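Local coordinates for protein probable N-acetyl-gamma-glutamyl-phosphate reductase, chloroplastic (Oryza sativa, PDB 2CVO) that probably catalyses the NADPH-dependent reduction of N-acetyl-L-glutamyl 5-phosphate to the 5-semialdehyde, a step of arginine biosynthesis in the plastid, at residues Leu29-Tyr34 / Glu62-Val67; Gly169-Ser174 / His222-Lys227; Gly238-Glu241 / Ser245-Thr248; Leu347-Met350 / Pro354-Thr357. One frame throughout, in Å; residues are numbered along the deposited sequence.

Overall arrangement
Read from the N terminus, the four contacts follow one another in series; none nests in or crosses another. Interaction 1 closes the 27-residue excursion through helix 34-43 and strand 49-55, bringing the first loop of the NAD-binding domain against the short helix 64-67. Interaction 2 spans 47 residues and ties the helix start bearing the probable active-site cysteine to the segment just beyond strand 222-223, outermost in this chain's mixed sheet. Two tight closures follow: interaction 3 folds the chain back on helix 231-243, about 17 Å from interaction 2 between centres, and interaction 4 turns the C-terminal segment back on helix 336-351, beside strand 49-55 of the parallel sheet.

Interaction 1 (Leu29-Tyr34 / Glu62-Val67); sequences LGASGY and EQFGSV
Phe64 and Val67 each swing their leading carbon to the side of CA opposite the backbone N (Phe64 CG at chi1 -158°, Val67 CG1 at 180°), and both side chains thereby reach from one turn of helix 64-67 to the loop at Ala31 and Ser32. The phenyl ring arrives edge first. Ala31 O lies near the ring plane, 3.2 Å from Phe64 CE1 and 3.5 Å from Phe64 CZ, a geometry that sets the carbonyl oxygen against the slightly positive rim of C-H groups and not against the pi cloud. On the same corner of the ring, Ala31 CB rests 4.1 Å from Phe64 CE1. About one helical turn on, Val67 CG1 stands 4.0 Å from Ser32 O, a looser touch of methyl on carbonyl. Polar backbone here meets hydrocarbon.

The loop illustrates a general device of Rossmann domains: it begins the glycine-rich link between the first strand and first helix, here a Gly-X-X-Gly pattern, which usually lies under the dinucleotide. Gly30, with phi of 76°, takes a conformation awkward for most other residues. Gly33 occupies the N-cap position of helix 34-43. Phe64 is embedded among Met54, Leu71, Leu76 and Leu79, and its ring also meets that of Phe68. The loop itself leaves the end of strand 24-29, whose Leu29 pairs with Phe94 of strand 92-94, while Ala31 is backbone-bonded to Thr55 at the end of strand 49-55; helix 64-67 thus packs beside the C-terminal edge of the parallel sheet, where helix 34-43 begins.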
loop_
_atom_site.group_PDB
_atom_site.type_symbol
_atom_site.label_atom_id
_atom_site.label_comp_id
_atom_site.label_asym_id
_atom_site.label_seq_id
_atom_site.Cartn_x
_atom_site.Cartn_y
_atom_site.Cartn_z
ATOM N N LEU A 29 -15.451 27.429 -6.718
ATOM C CA LEU A 29 -14.325 28.291 -6.389
ATOM C C LEU A 29 -13.260 27.487 -5.645
ATOM O O LEU A 29 -13.550 26.841 -4.640
ATOM C CB LEU A 29 -14.798 29.469 -5.524
ATOM C CG LEU A 29 -16.114 30.158 -5.933
ATOM C CD1 LEU A 29 -16.277 31.448 -5.136
ATOM C CD2 LEU A 29 -16.121 30.460 -7.426
ATOM N N GLY A 30 -12.026 27.530 -6.142
ATOM C CA GLY A 30 -10.950 26.787 -5.509
ATOM C C GLY A 30 -11.089 25.315 -5.847
ATOM O O GLY A 30 -11.228 24.470 -4.961
ATOM N N ALA A 31 -11.036 25.016 -7.141
ATOM C CA ALA A 31 -11.195 23.656 -7.642
ATOM C C ALA A 31 -9.913 22.883 -7.949
ATOM O O ALA A 31 -9.983 21.745 -8.406
ATOM C CB ALA A 31 -12.072 23.686 -8.885
ATOM N N SER A 32 -8.750 23.473 -7.692
ATOM C CA SER A 32 -7.496 22.786 -8.000
ATOM C C SER A 32 -7.079 21.689 -7.020
ATOM O O SER A 32 -6.119 20.964 -7.278
ATOM C CB SER A 32 -6.360 23.802 -8.148
ATOM O OG SER A 32 -6.150 24.512 -6.945
ATOM N N GLY A 33 -7.795 21.557 -5.908
ATOM C CA GLY A 33 -7.459 20.528 -4.935
ATOM C C GLY A 33 -8.307 19.278 -5.100
ATOM O O GLY A 33 -9.091 19.178 -6.045
ATOM N N TYR A 34 -8.156 18.321 -4.187
ATOM C CA TYR A 34 -8.920 17.084 -4.262
ATOM C C TYR A 34 -10.413 17.333 -4.097
ATOM O O TYR A 34 -11.236 16.650 -4.707
ATOM C CB TYR A 34 -8.431 16.083 -3.208
ATOM C CG TYR A 34 -7.047 15.528 -3.490
ATOM C CD1 TYR A 34 -6.635 15.255 -4.799
ATOM C CD2 TYR A 34 -6.160 15.255 -2.452
ATOM C CE1 TYR A 34 -5.373 14.726 -5.064
ATOM C CE2 TYR A 34 -4.893 14.726 -2.703
ATOM C CZ TYR A 34 -4.507 14.466 -4.010
ATOM O OH TYR A 34 -3.253 13.958 -4.258
ATOM N N GLU A 62 -5.196 27.422 -16.834
ATOM C CA GLU A 62 -4.903 26.042 -17.205
ATOM C C GLU A 62 -6.152 25.208 -17.483
ATOM O O GLU A 62 -7.266 25.581 -17.117
ATOM C CB GLU A 62 -4.090 25.369 -16.098
ATOM C CG GLU A 62 -2.854 26.144 -15.676
ATOM C CD GLU A 62 -2.080 25.450 -14.570
ATOM O OE1 GLU A 62 -1.095 26.038 -14.075
ATOM O OE2 GLU A 62 -2.455 24.317 -14.195
ATOM N N GLN A 63 -5.949 24.072 -18.140
ATOM C CA GLN A 63 -7.037 23.159 -18.462
ATOM C C GLN A 63 -7.174 22.210 -17.267
ATOM O O GLN A 63 -6.175 21.699 -16.762
ATOM C CB GLN A 63 -6.695 22.384 -19.739
ATOM C CG GLN A 63 -7.861 21.648 -20.371
ATOM C CD GLN A 63 -7.481 20.972 -21.678
ATOM O OE1 GLN A 63 -7.090 21.635 -22.644
ATOM N NE2 GLN A 63 -7.591 19.645 -21.715
ATOM N N PHE A 64 -8.400 21.986 -16.805
ATOM C CA PHE A 64 -8.612 21.116 -15.651
ATOM C C PHE A 64 -8.067 19.718 -15.897
ATOM O O PHE A 64 -7.564 19.074 -14.980
ATOM C CB PHE A 64 -10.096 21.022 -15.297
ATOM C CG PHE A 64 -10.344 20.615 -13.873
ATOM C CD1 PHE A 64 -10.009 21.470 -12.828
ATOM C CD2 PHE A 64 -10.881 19.372 -13.572
ATOM C CE1 PHE A 64 -10.204 21.096 -11.505
ATOM C CE2 PHE A 64 -11.081 18.986 -12.250
ATOM C CZ PHE A 64 -10.742 19.851 -11.214
ATOM N N GLY A 65 -8.178 19.255 -17.138
ATOM C CA GLY A 65 -7.682 17.938 -17.486
ATOM C C GLY A 65 -6.176 17.847 -17.328
ATOM O O GLY A 65 -5.623 16.752 -17.270
ATOM N N SER A 66 -5.511 18.997 -17.267
ATOM C CA SER A 66 -4.061 19.043 -17.101
ATOM C C SER A 66 -3.699 18.978 -15.624
ATOM O O SER A 66 -2.630 18.494 -15.258
ATOM C CB SER A 66 -3.485 20.329 -17.701
ATOM O OG SER A 66 -3.673 20.368 -19.105
ATOM N N VAL A 67 -4.591 19.477 -14.778
ATOM C CA VAL A 67 -4.363 19.455 -13.340
ATOM C C VAL A 67 -4.699 18.060 -12.817
ATOM O O VAL A 67 -3.991 17.515 -11.968
ATOM C CB VAL A 67 -5.243 20.507 -12.623
ATOM C CG1 VAL A 67 -4.993 20.467 -11.124
ATOM C CG2 VAL A 67 -4.939 21.903 -13.173
#

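Interaction 2 (Gly169-Ser174 / His222-Lys227); sequences GCYPTS and HAYGIK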
loop_
_atom_site.group_PDB
_atom_site.type_symbol
_atom_site.label_atom_id
_atom_site.label_comp_id
_atom_site.label_asym_id
_atom_site.label_seq_id
_atom_site.Cartn_x
_atom_site.Cartn_y
_atom_site.Cartn_z
ATOM N N GLY A 169 -17.030 19.257 8.498
ATOM C CA GLY A 169 -15.749 18.630 8.232
ATOM C C GLY A 169 -15.974 17.125 8.228
ATOM O O GLY A 169 -17.052 16.666 8.617
ATOM N N CYS A 170 -14.980 16.349 7.805
ATOM C CA CYS A 170 -15.126 14.897 7.752
ATOM C C CYS A 170 -15.251 14.214 9.116
ATOM O O CYS A 170 -16.248 13.538 9.375
ATOM C CB CYS A 170 -13.978 14.275 6.939
ATOM S SG CYS A 170 -12.380 15.089 7.136
ATOM N N TYR A 171 -14.261 14.381 9.987
ATOM C CA TYR A 171 -14.326 13.758 11.307
ATOM C C TYR A 171 -15.636 14.101 12.018
ATOM O O TYR A 171 -16.302 13.218 12.567
ATOM C CB TYR A 171 -13.145 14.198 12.179
ATOM C CG TYR A 171 -11.830 13.519 11.856
ATOM C CD1 TYR A 171 -11.698 12.134 11.948
ATOM C CD2 TYR A 171 -10.702 14.266 11.507
ATOM C CE1 TYR A 171 -10.478 11.509 11.707
ATOM C CE2 TYR A 171 -9.474 13.648 11.263
ATOM C CZ TYR A 171 -9.369 12.270 11.368
ATOM O OH TYR A 171 -8.159 11.648 11.159
ATOM N N PRO A 172 -16.025 15.391 12.021
ATOM C CA PRO A 172 -17.268 15.816 12.679
ATOM C C PRO A 172 -18.516 15.116 12.139
ATOM O O PRO A 172 -19.455 14.826 12.888
ATOM C CB PRO A 172 -17.295 17.323 12.422
ATOM C CG PRO A 172 -15.834 17.676 12.396
ATOM C CD PRO A 172 -15.253 16.561 11.562
ATOM N N THR A 173 -18.530 14.851 10.838
ATOM C CA THR A 173 -19.663 14.181 10.222
ATOM C C THR A 173 -19.803 12.752 10.743
ATOM O O THR A 173 -20.900 12.323 11.106
ATOM C CB THR A 173 -19.511 14.130 8.687
ATOM O OG1 THR A 173 -19.495 15.462 8.162
ATOM C CG2 THR A 173 -20.658 13.344 8.058
ATOM N N SER A 174 -18.688 12.025 10.783
ATOM C CA SER A 174 -18.693 10.634 11.234
ATOM C C SER A 174 -19.076 10.473 12.700
ATOM O O SER A 174 -19.644 9.453 13.092
ATOM C CB SER A 174 -17.317 9.992 10.999
ATOM O OG SER A 174 -16.318 10.563 11.835
ATOM N N HIS A 222 0.361 6.869 12.502
ATOM C CA HIS A 222 0.730 7.695 13.642
ATOM C C HIS A 222 -0.396 8.653 13.974
ATOM O O HIS A 222 -1.198 9.010 13.107
ATOM C CB HIS A 222 2.002 8.502 13.361
ATOM C CG HIS A 222 1.884 9.443 12.198
ATOM N ND1 HIS A 222 2.132 9.057 10.898
ATOM C CD2 HIS A 222 1.560 10.758 12.144
ATOM C CE1 HIS A 222 1.967 10.093 10.092
ATOM N NE2 HIS A 222 1.619 11.138 10.824
ATOM N N ALA A 223 -0.450 9.059 15.237
ATOM C CA ALA A 223 -1.456 10.004 15.688
ATOM C C ALA A 223 -0.941 11.405 15.374
ATOM O O ALA A 223 0.251 11.592 15.129
ATOM C CB ALA A 223 -1.683 9.854 17.198
ATOM N N TYR A 224 -1.843 12.381 15.368
ATOM C CA TYR A 224 -1.475 13.771 15.126
ATOM C C TYR A 224 -2.488 14.690 15.810
ATOM O O TYR A 224 -3.487 14.223 16.352
ATOM C CB TYR A 224 -1.407 14.079 13.619
ATOM C CG TYR A 224 -2.722 13.966 12.871
ATOM C CD1 TYR A 224 -3.208 12.729 12.454
ATOM C CD2 TYR A 224 -3.465 15.108 12.555
ATOM C CE1 TYR A 224 -4.399 12.625 11.729
ATOM C CE2 TYR A 224 -4.659 15.018 11.835
ATOM C CZ TYR A 224 -5.118 13.772 11.423
ATOM O OH TYR A 224 -6.285 13.676 10.695
ATOM N N GLY A 225 -2.219 15.992 15.792
ATOM C CA GLY A 225 -3.116 16.944 16.420
ATOM C C GLY A 225 -3.550 16.536 17.817
ATOM O O GLY A 225 -4.659 16.853 18.238
ATOM N N ILE A 226 -2.681 15.836 18.540
ATOM C CA ILE A 226 -3.013 15.393 19.884
ATOM C C ILE A 226 -3.429 16.581 20.740
ATOM O O ILE A 226 -2.667 17.540 20.926
ATOM C CB ILE A 226 -1.829 14.659 20.536
ATOM C CG1 ILE A 226 -1.478 13.421 19.702
ATOM C CG2 ILE A 226 -2.194 14.242 21.958
ATOM C CD1 ILE A 226 -0.238 12.685 20.174
ATOM N N LYS A 227 -4.652 16.499 21.256
ATOM C CA LYS A 227 -5.235 17.559 22.065
ATOM C C LYS A 227 -4.983 18.904 21.386
ATOM O O LYS A 227 -4.038 19.624 21.724
ATOM C CB LYS A 227 -4.641 17.567 23.474
ATOM C CG LYS A 227 -5.310 18.587 24.385
ATOM C CD LYS A 227 -4.646 18.674 25.746
ATOM C CE LYS A 227 -5.313 19.743 26.593
ATOM N NZ LYS A 227 -4.725 19.823 27.958
#
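The first turn of helix 170-184, which carries the probable active-site Cys170, reaches the chain beyond strand 222-223 through a pair of tyrosines, Tyr171 and Tyr224. Tyr171, with CG opposite its carbonyl carbon (chi1 -77°), points its ring at Tyr224, and the hydroxyls meet: Tyr171 OH and Tyr224 OH are 2.8 Å apart and share a hydrogen bond in which either may be the donor. Tyr224 OH sits in the plane of the Tyr171 ring at its edge, 3.2 Å from Tyr171 CE2, whereas Tyr171 OH stands obliquely to the Tyr224 ring.

Both tyrosines rest on Pro253 of strand 250-256, and Tyr171 makes an edge-to-face contact with Phe251. A phenylalanine in place of Tyr171 could keep this packing but would probably leave the Tyr224 hydroxyl without its mate and the Tyr224 ring freer to shift. At the helix start, Gly169 is the N-cap residue, and its O accepts from Thr173 OG1 at 2.8 Å and from Thr173 N at 3.2 Å, the two donors coming from opposite faces of the carbonyl plane. A cysteine at the N terminus of a helix packed on a mixed sheet is typical of the semialdehyde dehydrogenase and glyceraldehyde-3-phosphate dehydrogenase folds.

Interaction 3 (Gly238-Glu241 / Ser245-Thr248); sequences GLSE and SKVT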
loop_
_atom_site.group_PDB
_atom_site.type_symbol
_atom_site.label_atom_id
_atom_site.label_comp_id
_atom_site.label_asym_id
_atom_site.label_seq_id
_atom_site.Cartn_x
_atom_site.Cartn_y
_atom_site.Cartn_z
ATOM N N GLY A 238 -21.697 20.731 18.195
ATOM C CA GLY A 238 -22.876 19.930 17.907
ATOM C C GLY A 238 -23.327 19.081 19.085
ATOM O O GLY A 238 -24.525 18.926 19.333
ATOM N N LEU A 239 -22.372 18.524 19.818
ATOM C CA LEU A 239 -22.702 17.692 20.968
ATOM C C LEU A 239 -23.264 18.524 22.116
ATOM O O LEU A 239 -24.186 18.089 22.806
ATOM C CB LEU A 239 -21.468 16.925 21.444
ATOM C CG LEU A 239 -20.793 16.025 20.408
ATOM C CD1 LEU A 239 -19.668 15.259 21.073
ATOM C CD2 LEU A 239 -21.808 15.062 19.812
ATOM N N SER A 240 -22.704 19.713 22.322
ATOM C CA SER A 240 -23.168 20.594 23.393
ATOM C C SER A 240 -24.596 21.044 23.130
ATOM O O SER A 240 -25.407 21.136 24.051
ATOM C CB SER A 240 -22.258 21.819 23.519
ATOM O OG SER A 240 -21.008 21.450 24.074
ATOM N N GLU A 241 -24.896 21.320 21.865
ATOM C CA GLU A 241 -26.233 21.742 21.484
ATOM C C GLU A 241 -27.222 20.610 21.748
ATOM O O GLU A 241 -28.325 20.839 22.236
ATOM C CB GLU A 241 -26.273 22.118 20.004
ATOM C CG GLU A 241 -27.677 22.363 19.486
ATOM C CD GLU A 241 -27.701 22.774 18.029
ATOM O OE1 GLU A 241 -27.148 22.032 17.184
ATOM O OE2 GLU A 241 -28.278 23.839 17.729
ATOM N N SER A 245 -25.812 21.360 27.291
ATOM C CA SER A 245 -24.774 21.522 28.297
ATOM C C SER A 245 -23.426 21.527 27.574
ATOM O O SER A 245 -23.314 21.006 26.470
ATOM C CB SER A 245 -24.825 20.355 29.286
ATOM O OG SER A 245 -23.849 20.502 30.297
ATOM N N LYS A 246 -22.414 22.120 28.195
ATOM C CA LYS A 246 -21.081 22.186 27.605
ATOM C C LYS A 246 -20.397 20.821 27.603
ATOM O O LYS A 246 -20.069 20.284 28.662
ATOM C CB LYS A 246 -20.218 23.187 28.380
ATOM C CG LYS A 246 -18.738 23.126 28.041
ATOM C CD LYS A 246 -18.501 23.282 26.549
ATOM C CE LYS A 246 -17.032 23.128 26.208
ATOM N NZ LYS A 246 -16.839 22.979 24.747
ATOM N N VAL A 247 -20.168 20.268 26.417
ATOM C CA VAL A 247 -19.524 18.959 26.307
ATOM C C VAL A 247 -18.041 19.058 25.966
ATOM O O VAL A 247 -17.665 19.719 24.999
ATOM C CB VAL A 247 -20.209 18.089 25.227
ATOM C CG1 VAL A 247 -19.491 16.748 25.091
ATOM C CG2 VAL A 247 -21.667 17.879 25.583
ATOM N N THR A 248 -17.205 18.398 26.765
ATOM C CA THR A 248 -15.761 18.383 26.536
ATOM C C THR A 248 -15.316 16.958 26.232
ATOM O O THR A 248 -15.330 16.093 27.106
ATOM C CB THR A 248 -14.985 18.880 27.751
ATOM O OG1 THR A 248 -15.314 20.253 27.997
ATOM C CG2 THR A 248 -13.487 18.762 27.492
#
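Ser240 and Val247 form the tight half of this helix closure. Val247 N points almost straight at Ser240 OG, 2.8 Å away with an angle of 174° at the hydrogen. Ser240 OG in turn bonds to Glu236 O one turn earlier, and the hydroxyl is thereby fixed between an acceptor in the helix and a donor in the returning chain. Its chi1 of -72°, with OG opposite the carbonyl carbon, tips it toward that chain. Beside the bond, Val247 CG2 lies 3.8 Å from Leu239 O, and Val247 CG1 touches Leu239 CB at 4.2 Å. The backbones also press close where Ser245 O leans on Ser240 CA at 3.1 Å, a CA-H...O contact.

The seam joins helix 231-243 to the loop leading into strand 250-256, in the alpha/beta dimerisation domain, where Leu239 also packs on Leu179 and Ile183 of helix 170-184 and Val247 on Val190.

Toward solvent the grip slackens. Ser245 N reaches Ser240 O in the carbonyl plane, but over 3.3 Å and with an angle of 147°, and the Ser245 side chain points away. Lys246 bends at chi2 and passes Ser240 OG with its CD at 4.0 Å, while NZ of this exposed lysine forms a salt bridge with Glu236.

Interaction 4 (Leu347-Met350 / Pro354-Thr357); sequences LNLM and PENT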
loop_
_atom_site.group_PDB
_atom_site.type_symbol
_atom_site.label_atom_id
_atom_site.label_comp_id
_atom_site.label_asym_id
_atom_site.label_seq_id
_atom_site.Cartn_x
_atom_site.Cartn_y
_atom_site.Cartn_z
ATOM N N LEU A 347 -26.859 20.688 -1.522
ATOM C CA LEU A 347 -27.329 21.516 -2.626
ATOM C C LEU A 347 -28.587 20.916 -3.250
ATOM O O LEU A 347 -29.472 21.652 -3.685
ATOM C CB LEU A 347 -26.249 21.682 -3.703
ATOM C CG LEU A 347 -26.640 22.673 -4.812
ATOM C CD1 LEU A 347 -27.013 24.000 -4.174
ATOM C CD2 LEU A 347 -25.494 22.867 -5.812
ATOM N N ASN A 348 -28.668 19.589 -3.308
ATOM C CA ASN A 348 -29.855 18.946 -3.863
ATOM C C ASN A 348 -31.057 19.393 -3.033
ATOM O O ASN A 348 -32.073 19.848 -3.566
ATOM C CB ASN A 348 -29.744 17.419 -3.796
ATOM C CG ASN A 348 -28.840 16.847 -4.873
ATOM O OD1 ASN A 348 -28.890 17.270 -6.027
ATOM N ND2 ASN A 348 -28.026 15.866 -4.506
ATOM N N LEU A 349 -30.921 19.264 -1.718
ATOM C CA LEU A 349 -31.972 19.643 -0.786
ATOM C C LEU A 349 -32.365 21.113 -0.951
ATOM O O LEU A 349 -33.549 21.455 -0.973
ATOM C CB LEU A 349 -31.498 19.385 0.646
ATOM C CG LEU A 349 -32.445 19.769 1.781
ATOM C CD1 LEU A 349 -33.743 18.979 1.657
ATOM C CD2 LEU A 349 -31.765 19.490 3.124
ATOM N N MET A 350 -31.362 21.975 -1.069
ATOM C CA MET A 350 -31.585 23.408 -1.228
ATOM C C MET A 350 -32.264 23.755 -2.554
ATOM O O MET A 350 -33.012 24.730 -2.631
ATOM C CB MET A 350 -30.250 24.149 -1.125
ATOM C CG MET A 350 -29.575 24.010 0.235
ATOM S SD MET A 350 -27.797 24.293 0.170
ATOM C CE MET A 350 -27.724 26.095 0.160
ATOM N N PRO A 354 -34.221 15.546 -5.268
ATOM C CA PRO A 354 -34.064 14.423 -4.341
ATOM C C PRO A 354 -32.618 14.439 -3.855
ATOM O O PRO A 354 -31.700 14.706 -4.636
ATOM C CB PRO A 354 -34.379 13.217 -5.217
ATOM C CG PRO A 354 -35.422 13.766 -6.152
ATOM C CD PRO A 354 -34.829 15.107 -6.536
ATOM N N GLU A 355 -32.414 14.168 -2.571
ATOM C CA GLU A 355 -31.074 14.189 -1.997
ATOM C C GLU A 355 -30.071 13.228 -2.625
ATOM O O GLU A 355 -28.878 13.531 -2.670
ATOM C CB GLU A 355 -31.138 13.934 -0.487
ATOM C CG GLU A 355 -31.866 15.011 0.291
ATOM C CD GLU A 355 -31.723 14.852 1.791
ATOM O OE1 GLU A 355 -32.379 15.616 2.531
ATOM O OE2 GLU A 355 -30.954 13.973 2.235
ATOM N N ASN A 356 -30.536 12.083 -3.117
ATOM C CA ASN A 356 -29.622 11.108 -3.710
ATOM C C ASN A 356 -29.248 11.376 -5.168
ATOM O O ASN A 356 -28.495 10.606 -5.773
ATOM C CB ASN A 356 -30.185 9.685 -3.575
ATOM C CG ASN A 356 -31.526 9.503 -4.274
ATOM O OD1 ASN A 356 -31.873 10.247 -5.191
ATOM N ND2 ASN A 356 -32.279 8.491 -3.850
ATOM N N THR A 357 -29.765 12.462 -5.729
ATOM C CA THR A 357 -29.469 12.808 -7.119
ATOM C C THR A 357 -27.966 12.897 -7.359
ATOM O O THR A 357 -27.281 13.728 -6.759
ATOM C CB THR A 357 -30.095 14.160 -7.512
ATOM O OG1 THR A 357 -31.492 14.155 -7.191
ATOM C CG2 THR A 357 -29.928 14.399 -9.004
#
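Asn348, its CG turned opposite the carbonyl carbon (chi1 -77°) to face the turn, clasps Glu355 and Thr357 with its amide. ND2 of Asn348 donates to Thr357 O at 3.2 Å, meeting a lone pair in the carbonyl plane, although the acceptor lies 26° out of the amide plane and the angle at hydrogen is 143°. A second, weak bond runs from Asn348 ND2 to Glu355 O at 3.1 Å. The other end of the amide, OD1, accepts from His46 NE2, consistent with this orientation of the group. Replacing Asn348 with a leucine would probably leave the Thr357 and Glu355 carbonyls and the His46 ring N-H without this partner, and the turn less firmly held against the helix.

The turn is itself braced. Pro354 to Thr357 form a type I beta turn, in which Pro354 O accepts from Thr357 OG1 at 2.6 Å and Thr357 N at 3.2 Å, both from one face of its plane. Outward from these bonds comes packing: Asn348 CB sits 3.4 Å from Pro354 O, and Asn348 OD1 is 3.7 Å from Thr357 CB. The Leu349 and Glu355 side chains run alongside one another, with Leu349 CD1 3.7 Å from Glu355 OE1. That carboxylate forms a salt bridge with Arg156 of helix 152-161 and bonds Gln345 through OE2.

One buried amide thus serves three partners, giving the chain after helix 336-351 a directional hold that apolar packing alone would not supply.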